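Phage terminase large subunit (Thermus phage P7426, PDB 7KS4) probably acts as the ATP-driven motor that moves viral DNA into empty capsids and cuts the viral genome to begin and end packaging, this chain being its N-terminal ATPase domain. Local coordinates at residues F16-Y21 and E50-V54; P23-Q27 and W227-P231; V57-F61 and K88-A93. All blocks are in the same frame, centred on the assembly; numbering follows the deposited sequence.

Contact 1 (F16-Y21 and E50-V54); sequences FELLGY and EAASV
Val54 turns its two methyl groups mainly to different partners, and the packing of 16-21 on 50-54 follows from that. CG2 stands over one face of the Tyr21 ring in a well-centred CH-pi contact, 3.5 Å from the ring centroid and only 7° off the normal. CG1 lies mainly against the other two apolar neighbours: it is 3.6 Å from Leu19 CD1, and it meets Phe16 at the rim of that ring, close to the ring plane, with CE1 3.9 Å away. The Val54 side chain runs roughly at right angles to that of Phe16.

Tyr21 is placed by its first torsion, which sets CG anti to the backbone N (chi1 175°) and brings the ring alongside helix 48-62, against Glu50, Ala51 and Val54. There it slides past Glu50 in the opposite direction, with CE1 3.7 Å from the glutamate CG, while its OH rests 3.6 Å from Ala51 CA. The hydroxyl has a polar partner in His31, to which it is hydrogen-bonded. The turn into Tyr21 is a Schellman motif, with Gly20 at positive phi and Tyr21 N bonded back to Phe16 O.

Glu50 bends at chi2 and takes its carboxylate off to a salt bridge with Arg84, Lys88 being a second partner. Both it and Tyr21 touch the bound ADP, so the contact forms part of the nucleotide pocket wall. It joins the end of helix 13-19 to the early turns of the P-loop helix 48-62, with helix 25-32 packed against Tyr21 and Ala51, helix 75-92 against Leu19, and strand 178-183 against helix 48-62.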
loop_
_atom_site.group_PDB
_atom_site.type_symbol
_atom_site.label_atom_id
_atom_site.label_comp_id
_atom_site.label_asym_id
_atom_site.label_seq_id
_atom_site.Cartn_x
_atom_site.Cartn_y
_atom_site.Cartn_z
ATOM N N PHE A 16 -7.518 -14.721 -1.184
ATOM C CA PHE A 16 -8.536 -13.691 -1.394
ATOM C C PHE A 16 -9.903 -14.174 -0.932
ATOM O O PHE A 16 -10.644 -13.442 -0.257
ATOM C CB PHE A 16 -8.612 -13.304 -2.873
ATOM C CG PHE A 16 -7.371 -12.655 -3.414
ATOM C CD1 PHE A 16 -6.504 -11.953 -2.589
ATOM C CD2 PHE A 16 -7.082 -12.734 -4.769
ATOM C CE1 PHE A 16 -5.366 -11.348 -3.111
ATOM C CE2 PHE A 16 -5.951 -12.133 -5.289
ATOM C CZ PHE A 16 -5.094 -11.439 -4.458
ATOM N N GLU A 17 -10.263 -15.399 -1.308
ATOM C CA GLU A 17 -11.556 -15.953 -0.929
ATOM C C GLU A 17 -11.709 -16.021 0.587
ATOM O O GLU A 17 -12.792 -15.747 1.121
ATOM C CB GLU A 17 -11.710 -17.334 -1.558
ATOM C CG GLU A 17 -13.077 -17.946 -1.422
ATOM C CD GLU A 17 -14.064 -17.439 -2.464
ATOM O OE1 GLU A 17 -13.860 -16.325 -3.000
ATOM O OE2 GLU A 17 -15.040 -18.166 -2.751
ATOM N N LEU A 18 -10.644 -16.393 1.301
ATOM C CA LEU A 18 -10.683 -16.327 2.761
ATOM C C LEU A 18 -10.965 -14.907 3.236
ATOM O O LEU A 18 -11.714 -14.701 4.195
ATOM C CB LEU A 18 -9.363 -16.830 3.357
ATOM C CG LEU A 18 -9.092 -18.336 3.330
ATOM C CD1 LEU A 18 -7.679 -18.642 3.844
ATOM C CD2 LEU A 18 -10.128 -19.078 4.158
ATOM N N LEU A 19 -10.391 -13.911 2.576
ATOM C CA LEU A 19 -10.586 -12.540 3.026
ATOM C C LEU A 19 -11.953 -11.970 2.676
ATOM O O LEU A 19 -12.282 -10.878 3.151
ATOM C CB LEU A 19 -9.507 -11.634 2.434
ATOM C CG LEU A 19 -8.183 -11.602 3.187
ATOM C CD1 LEU A 19 -7.175 -10.790 2.401
ATOM C CD2 LEU A 19 -8.380 -11.028 4.576
ATOM N N GLY A 20 -12.756 -12.662 1.875
ATOM C CA GLY A 20 -13.949 -12.032 1.343
ATOM C C GLY A 20 -13.618 -10.928 0.369
ATOM O O GLY A 20 -14.381 -9.969 0.237
ATOM N N TYR A 21 -12.499 -11.057 -0.334
ATOM C CA TYR A 21 -11.941 -10.006 -1.172
ATOM C C TYR A 21 -12.005 -10.435 -2.629
ATOM O O TYR A 21 -11.557 -11.532 -2.976
ATOM C CB TYR A 21 -10.498 -9.728 -0.745
ATOM C CG TYR A 21 -9.712 -8.739 -1.585
ATOM C CD1 TYR A 21 -10.131 -7.420 -1.732
ATOM C CD2 TYR A 21 -8.514 -9.114 -2.176
ATOM C CE1 TYR A 21 -9.394 -6.513 -2.477
ATOM C CE2 TYR A 21 -7.760 -8.207 -2.918
ATOM C CZ TYR A 21 -8.209 -6.912 -3.066
ATOM O OH TYR A 21 -7.470 -6.002 -3.794
ATOM N N GLU A 50 -7.770 -0.750 -0.080
ATOM C CA GLU A 50 -8.149 -2.143 0.109
ATOM C C GLU A 50 -7.022 -3.071 -0.317
ATOM O O GLU A 50 -6.681 -4.024 0.399
ATOM C CB GLU A 50 -9.424 -2.456 -0.678
ATOM C CG GLU A 50 -10.125 -3.716 -0.213
ATOM C CD GLU A 50 -10.763 -3.551 1.150
ATOM O OE1 GLU A 50 -10.798 -2.409 1.656
ATOM O OE2 GLU A 50 -11.228 -4.563 1.715
ATOM N N ALA A 51 -6.444 -2.817 -1.492
ATOM C CA ALA A 51 -5.379 -3.672 -2.002
ATOM C C ALA A 51 -4.173 -3.655 -1.076
ATOM O O ALA A 51 -3.566 -4.701 -0.810
ATOM C CB ALA A 51 -4.982 -3.226 -3.406
ATOM N N ALA A 52 -3.806 -2.476 -0.574
ATOM C CA ALA A 52 -2.686 -2.407 0.353
ATOM C C ALA A 52 -2.981 -3.189 1.627
ATOM O O ALA A 52 -2.101 -3.868 2.163
ATOM C CB ALA A 52 -2.362 -0.951 0.679
ATOM N N SER A 53 -4.210 -3.093 2.139
ATOM C CA SER A 53 -4.544 -3.805 3.369
ATOM C C SER A 53 -4.445 -5.310 3.164
ATOM O O SER A 53 -3.944 -6.032 4.036
ATOM C CB SER A 53 -5.940 -3.404 3.854
ATOM O OG SER A 53 -6.968 -4.031 3.098
ATOM N N VAL A 54 -4.887 -5.801 2.002
ATOM C CA VAL A 54 -4.790 -7.230 1.715
ATOM C C VAL A 54 -3.337 -7.678 1.700
ATOM O O VAL A 54 -3.006 -8.763 2.192
ATOM C CB VAL A 54 -5.490 -7.555 0.384
ATOM C CG1 VAL A 54 -5.239 -9.011 -0.027
ATOM C CG2 VAL A 54 -6.988 -7.294 0.521
#

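Contact 2 (P23-Q27 and W227-P231); sequences PHHVQ and WDVWP. With SO4 (sulfate ion), chain B.
The His25 imidazole presents an edge to the end of helix 226-229: its CE1 lies 3.6 Å from Asp228 O, with Val229 CA and O1 of a sulfate ion also at the edge, near the ring plane. One face of this ring is covered by CG2 of its own neighbour Val26, displaced toward the rim. The Trp230 indole likewise carries the CG1 of Val229 over one face, again near the rim. His24 and Trp230 meet obliquely, their ring planes 82° apart, and His24 CE1 approaches Trp230 CZ2 to 4.0 Å. Val229 CG1 is shared, because it also reaches His24 ND1 at 3.7 Å, whereas CG2 of the same valine faces Val26 CG2 at 4.2 Å.

The sulfate, probably from the crystallisation liquor, sits at the start of helix 25-32. With CG between the backbone N and the carbonyl carbon (chi1 63°), His25 folds its ring back so that ND1 and the backbone N both point to sulfate O1. The ND1 bond is modelled at a doubtfully short 2.5 Å, and the backbone bond is weak.

His24 occupies the N-cap, and its N-H is taken by Gln27 OE1 at 2.7 Å, nearly straight and in the carbonyl plane, as in one half of a capping box. Gln27 NE2 bonds N7 of the ADP base and Gly47 O. No hydrogen bond joins 23-27 to 227-231 directly; Trp230 NE1 instead bonds Gln45 O of the Walker A loop. The chemistry thus implies a mostly van der Waals join beside the nucleotide site, with perhaps a weak electrostatic attraction between the His25 edge and Asp228 O, while stronger polar bonds go to partners outside the interface.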
loop_
_atom_site.group_PDB
_atom_site.type_symbol
_atom_site.label_atom_id
_atom_site.label_comp_id
_atom_site.label_asym_id
_atom_site.label_seq_id
_atom_site.Cartn_x
_atom_site.Cartn_y
_atom_site.Cartn_z
ATOM N N PRO A 23 -10.768 -8.748 -5.948
ATOM C CA PRO A 23 -10.070 -7.581 -6.501
ATOM C C PRO A 23 -10.522 -7.222 -7.910
ATOM O O PRO A 23 -10.977 -8.069 -8.681
ATOM C CB PRO A 23 -8.603 -8.025 -6.496
ATOM C CG PRO A 23 -8.680 -9.511 -6.614
ATOM C CD PRO A 23 -9.880 -9.919 -5.842
ATOM N N HIS A 24 -10.367 -5.938 -8.239
ATOM C CA HIS A 24 -10.558 -5.419 -9.585
ATOM C C HIS A 24 -9.285 -5.603 -10.409
ATOM O O HIS A 24 -8.240 -6.019 -9.902
ATOM C CB HIS A 24 -10.938 -3.941 -9.537
ATOM C CG HIS A 24 -12.157 -3.661 -8.716
ATOM N ND1 HIS A 24 -12.338 -2.479 -8.032
ATOM C CD2 HIS A 24 -13.255 -4.413 -8.467
ATOM C CE1 HIS A 24 -13.497 -2.513 -7.398
ATOM N NE2 HIS A 24 -14.073 -3.676 -7.645
ATOM N N HIS A 25 -9.370 -5.266 -11.700
ATOM C CA HIS A 25 -8.251 -5.552 -12.594
ATOM C C HIS A 25 -6.979 -4.850 -12.128
ATOM O O HIS A 25 -5.891 -5.434 -12.180
ATOM C CB HIS A 25 -8.595 -5.169 -14.039
ATOM C CG HIS A 25 -8.853 -3.707 -14.251
ATOM N ND1 HIS A 25 -9.998 -3.077 -13.809
ATOM C CD2 HIS A 25 -8.129 -2.761 -14.897
ATOM C CE1 HIS A 25 -9.957 -1.801 -14.156
ATOM N NE2 HIS A 25 -8.835 -1.583 -14.818
ATOM N N VAL A 26 -7.095 -3.613 -11.642
ATOM C CA VAL A 26 -5.899 -2.874 -11.243
ATOM C C VAL A 26 -5.346 -3.415 -9.934
ATOM O O VAL A 26 -4.129 -3.537 -9.768
ATOM C CB VAL A 26 -6.192 -1.369 -11.139
ATOM C CG1 VAL A 26 -4.882 -0.604 -10.909
ATOM C CG2 VAL A 26 -6.887 -0.876 -12.391
ATOM N N GLN A 27 -6.225 -3.711 -8.975
ATOM C CA GLN A 27 -5.793 -4.358 -7.741
ATOM C C GLN A 27 -5.123 -5.689 -8.037
ATOM O O GLN A 27 -4.056 -5.999 -7.494
ATOM C CB GLN A 27 -6.986 -4.561 -6.811
ATOM C CG GLN A 27 -7.633 -3.282 -6.347
ATOM C CD GLN A 27 -8.963 -3.533 -5.682
ATOM O OE1 GLN A 27 -9.779 -4.318 -6.174
ATOM N NE2 GLN A 27 -9.189 -2.884 -4.547
ATOM N N TRP A 227 -12.141 6.797 -13.410
ATOM C CA TRP A 227 -13.095 6.252 -14.365
ATOM C C TRP A 227 -12.555 5.049 -15.122
ATOM O O TRP A 227 -13.334 4.376 -15.805
ATOM C CB TRP A 227 -13.533 7.334 -15.353
ATOM C CG TRP A 227 -12.405 8.011 -16.051
ATOM C CD1 TRP A 227 -11.682 7.526 -17.098
ATOM C CD2 TRP A 227 -11.872 9.309 -15.760
ATOM N NE1 TRP A 227 -10.728 8.441 -17.478
ATOM C CE2 TRP A 227 -10.828 9.544 -16.672
ATOM C CE3 TRP A 227 -12.177 10.294 -14.815
ATOM C CZ2 TRP A 227 -10.085 10.722 -16.669
ATOM C CZ3 TRP A 227 -11.443 11.464 -14.818
ATOM C CH2 TRP A 227 -10.411 11.668 -15.737
ATOM N N ASP A 228 -11.253 4.762 -15.026
ATOM C CA ASP A 228 -10.755 3.472 -15.493
ATOM C C ASP A 228 -11.264 2.340 -14.608
ATOM O O ASP A 228 -11.554 1.244 -15.104
ATOM C CB ASP A 228 -9.223 3.456 -15.521
ATOM C CG ASP A 228 -8.644 4.359 -16.596
ATOM O OD1 ASP A 228 -9.263 4.478 -17.676
ATOM O OD2 ASP A 228 -7.565 4.945 -16.359
ATOM N N VAL A 229 -11.383 2.585 -13.307
ATOM C CA VAL A 229 -11.913 1.578 -12.397
ATOM C C VAL A 229 -13.434 1.634 -12.332
ATOM O O VAL A 229 -14.083 0.598 -12.165
ATOM C CB VAL A 229 -11.313 1.749 -10.995
ATOM C CG1 VAL A 229 -11.722 0.571 -10.102
ATOM C CG2 VAL A 229 -9.782 1.898 -11.067
ATOM N N TRP A 230 -14.015 2.832 -12.448
ATOM C CA TRP A 230 -15.461 3.034 -12.385
ATOM C C TRP A 230 -15.913 3.686 -13.686
ATOM O O TRP A 230 -16.198 4.893 -13.722
ATOM C CB TRP A 230 -15.842 3.884 -11.175
ATOM C CG TRP A 230 -15.494 3.227 -9.880
ATOM C CD1 TRP A 230 -14.519 3.605 -9.000
ATOM C CD2 TRP A 230 -16.107 2.059 -9.322
ATOM N NE1 TRP A 230 -14.496 2.747 -7.925
ATOM C CE2 TRP A 230 -15.461 1.788 -8.099
ATOM C CE3 TRP A 230 -17.145 1.215 -9.740
ATOM C CZ2 TRP A 230 -15.820 0.709 -7.288
ATOM C CZ3 TRP A 230 -17.498 0.145 -8.934
ATOM C CH2 TRP A 230 -16.839 -0.098 -7.723
ATOM N N PRO A 231 -15.998 2.920 -14.775
ATOM C CA PRO A 231 -16.422 3.518 -16.051
ATOM C C PRO A 231 -17.822 4.104 -16.002
ATOM O O PRO A 231 -18.110 5.070 -16.718
ATOM C CB PRO A 231 -16.346 2.345 -17.041
ATOM C CG PRO A 231 -15.644 1.231 -16.318
ATOM C CD PRO A 231 -15.860 1.457 -14.866
HETATM S S SO4 B . -13.076 -4.987 -13.235
HETATM O O1 SO4 B . -12.167 -3.887 -12.932
HETATM O O2 SO4 B . -14.001 -5.162 -12.121
HETATM O O3 SO4 B . -13.825 -4.689 -14.453
HETATM O O4 SO4 B . -12.308 -6.211 -13.439
#

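Contact 3 (V57-F61 and K88-A93); sequences VFELF and KVERLA
Aliphatic packing dominates where Val57 and Leu60 meet Val89 and Leu92, in the crossing of helices 48-62 and 75-92. The short axes pass 10.5 Å apart at a signed angle of -47°, and the backbones come nearest at Val57 and Val89, whose side chains slide past each other in opposite directions. With CG1 anti to its backbone N (chi1 176°), Val57 directs that methyl to Leu92 CD2 at 3.9 Å and leaves CG2 to settle 3.6 Å from Lys88 CB. Val89 CG2 touches both Val57 CG2 and Leu60 CD1, the latter at 3.9 Å.

Aromatic contacts belong to Phe61. CG lies anti to the carbonyl carbon (chi1 -75°), and the ring projects across to the C-terminal part of helix 75-92. Its CE2 meets Val89 CG2, and CD2 meets Leu92 CD2 at 4.0 Å; the Leu92 methyl comes in obliquely. The far end of the ring reaches the backbone: CZ is 3.6 Å from Val89 O, which lies at the ring edge near its plane, and 4.1 Å from Ala93 CB. That carbonyl is already engaged by Ala93 N in the regular helical bond, and the weakly positive ring hydrogens may add a slight electrostatic attraction.

The one charged side chain taking part is the buried Lys88. Its aliphatic part lies against Val57, but the chain bends at chi4 and delivers NZ to a salt bridge with Glu50, an ADP-binding residue. Strand 109-115 backs Val89 and Phe61. In this P-loop (ASCE) ATPase domain the contact packs the P-loop helix, which follows strand 37-42, on the helix following strand 67-72. With no hydrogen bond between 57-61 and 88-93, cohesion depends on buried hydrocarbon and shape, while the lysine links this apolar seam to the charged surroundings of the nucleotide.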
loop_
_atom_site.group_PDB
_atom_site.type_symbol
_atom_site.label_atom_id
_atom_site.label_comp_id
_atom_site.label_asym_id
_atom_site.label_seq_id
_atom_site.Cartn_x
_atom_site.Cartn_y
_atom_site.Cartn_z
ATOM N N VAL A 57 -2.176 -8.007 5.335
ATOM C CA VAL A 57 -2.751 -9.182 5.988
ATOM C C VAL A 57 -1.997 -10.435 5.574
ATOM O O VAL A 57 -1.637 -11.274 6.410
ATOM C CB VAL A 57 -4.251 -9.313 5.662
ATOM C CG1 VAL A 57 -4.801 -10.595 6.284
ATOM C CG2 VAL A 57 -5.032 -8.117 6.168
ATOM N N PHE A 58 -1.763 -10.592 4.270
ATOM C CA PHE A 58 -1.073 -11.777 3.779
ATOM C C PHE A 58 0.302 -11.924 4.425
ATOM O O PHE A 58 0.661 -13.002 4.917
ATOM C CB PHE A 58 -0.958 -11.712 2.260
ATOM C CG PHE A 58 -0.284 -12.908 1.663
ATOM C CD1 PHE A 58 -0.938 -14.127 1.610
ATOM C CD2 PHE A 58 1.005 -12.817 1.171
ATOM C CE1 PHE A 58 -0.319 -15.236 1.072
ATOM C CE2 PHE A 58 1.627 -13.920 0.630
ATOM C CZ PHE A 58 0.959 -15.130 0.577
ATOM N N GLU A 59 1.087 -10.847 4.445
ATOM C CA GLU A 59 2.421 -10.922 5.031
ATOM C C GLU A 59 2.368 -11.381 6.482
ATOM O O GLU A 59 3.170 -12.226 6.900
ATOM C CB GLU A 59 3.119 -9.565 4.937
ATOM C CG GLU A 59 3.530 -9.174 3.534
ATOM C CD GLU A 59 4.713 -9.969 3.011
ATOM O OE1 GLU A 59 5.567 -10.382 3.816
ATOM O OE2 GLU A 59 4.780 -10.176 1.785
ATOM N N LEU A 60 1.431 -10.841 7.268
ATOM C CA LEU A 60 1.429 -11.122 8.702
ATOM C C LEU A 60 1.163 -12.593 8.987
ATOM O O LEU A 60 1.705 -13.138 9.955
ATOM C CB LEU A 60 0.397 -10.240 9.412
ATOM C CG LEU A 60 0.673 -8.731 9.316
ATOM C CD1 LEU A 60 -0.488 -7.937 9.900
ATOM C CD2 LEU A 60 1.983 -8.353 10.007
ATOM N N PHE A 61 0.351 -13.254 8.157
ATOM C CA PHE A 61 0.020 -14.665 8.351
ATOM C C PHE A 61 0.925 -15.601 7.564
ATOM O O PHE A 61 1.261 -16.685 8.057
ATOM C CB PHE A 61 -1.430 -14.928 7.943
ATOM C CG PHE A 61 -2.425 -14.429 8.932
ATOM C CD1 PHE A 61 -2.701 -15.159 10.073
ATOM C CD2 PHE A 61 -3.080 -13.228 8.734
ATOM C CE1 PHE A 61 -3.620 -14.705 11.003
ATOM C CE2 PHE A 61 -4.002 -12.768 9.662
ATOM C CZ PHE A 61 -4.264 -13.510 10.800
ATOM N N LYS A 88 -9.476 -7.216 9.116
ATOM C CA LYS A 88 -9.205 -8.426 8.348
ATOM C C LYS A 88 -8.374 -9.415 9.151
ATOM O O LYS A 88 -8.633 -10.624 9.113
ATOM C CB LYS A 88 -8.491 -8.069 7.043
ATOM C CG LYS A 88 -9.327 -7.214 6.111
ATOM C CD LYS A 88 -8.557 -6.829 4.851
ATOM C CE LYS A 88 -9.501 -6.365 3.756
ATOM N NZ LYS A 88 -10.449 -5.337 4.239
ATOM N N VAL A 89 -7.363 -8.925 9.869
ATOM C CA VAL A 89 -6.491 -9.803 10.642
ATOM C C VAL A 89 -7.260 -10.437 11.795
ATOM O O VAL A 89 -7.121 -11.632 12.073
ATOM C CB VAL A 89 -5.264 -9.015 11.141
ATOM C CG1 VAL A 89 -4.568 -9.732 12.297
ATOM C CG2 VAL A 89 -4.278 -8.779 10.003
ATOM N N GLU A 90 -8.072 -9.648 12.498
ATOM C CA GLU A 90 -8.814 -10.206 13.624
ATOM C C GLU A 90 -9.842 -11.229 13.165
ATOM O O GLU A 90 -10.096 -12.210 13.876
ATOM C CB GLU A 90 -9.462 -9.075 14.428
ATOM C CG GLU A 90 -8.451 -8.373 15.331
ATOM C CD GLU A 90 -9.027 -7.211 16.104
ATOM O OE1 GLU A 90 -10.203 -6.851 15.888
ATOM O OE2 GLU A 90 -8.287 -6.653 16.939
ATOM N N ARG A 91 -10.426 -11.035 11.981
ATOM C CA ARG A 91 -11.361 -12.016 11.442
ATOM C C ARG A 91 -10.631 -13.252 10.931
ATOM O O ARG A 91 -11.007 -14.389 11.250
ATOM C CB ARG A 91 -12.185 -11.379 10.324
ATOM C CG ARG A 91 -12.997 -12.374 9.512
ATOM C CD ARG A 91 -14.065 -11.669 8.691
ATOM N NE ARG A 91 -13.498 -10.629 7.832
ATOM C CZ ARG A 91 -12.990 -10.844 6.622
ATOM N NH1 ARG A 91 -12.502 -9.831 5.921
ATOM N NH2 ARG A 91 -12.969 -12.067 6.108
ATOM N N LEU A 92 -9.586 -13.049 10.124
ATOM C CA LEU A 92 -8.894 -14.173 9.505
ATOM C C LEU A 92 -8.251 -15.086 10.538
ATOM O O LEU A 92 -8.119 -16.295 10.302
ATOM C CB LEU A 92 -7.829 -13.661 8.535
ATOM C CG LEU A 92 -7.584 -14.564 7.334
ATOM C CD1 LEU A 92 -8.786 -14.512 6.396
ATOM C CD2 LEU A 92 -6.300 -14.150 6.618
ATOM N N ALA A 93 -7.824 -14.533 11.673
ATOM C CA ALA A 93 -7.183 -15.350 12.692
ATOM C C ALA A 93 -8.068 -16.499 13.140
ATOM O O ALA A 93 -7.545 -17.516 13.616
ATOM C CB ALA A 93 -6.794 -14.486 13.897
#

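Followed from the N terminus, the chain leaves helix 13-19 and meets itself first at contact 1, where 50-54 returns to 16-21 after 28 intervening residues. Within that loop lies 23-27, whose partner 227-231 arrives only near the end of the modelled chain, so contacts 1 and 2 cross. Contact 3 opens after contact 1 has closed and joins 57-61 to 88-93, wholly within the long excursion that contact 2 completes. Helix 48-62 serves both contacts 1 and 3; Gln27 of contact 2 packs against Tyr21 and Ala51. Contacts 1 and 2 border the nucleotide pocket, tying the N-terminal helices to the P-loop helix and to the late helix 226-229, while contact 3 packs helix 48-62 on helix 75-92 farther off.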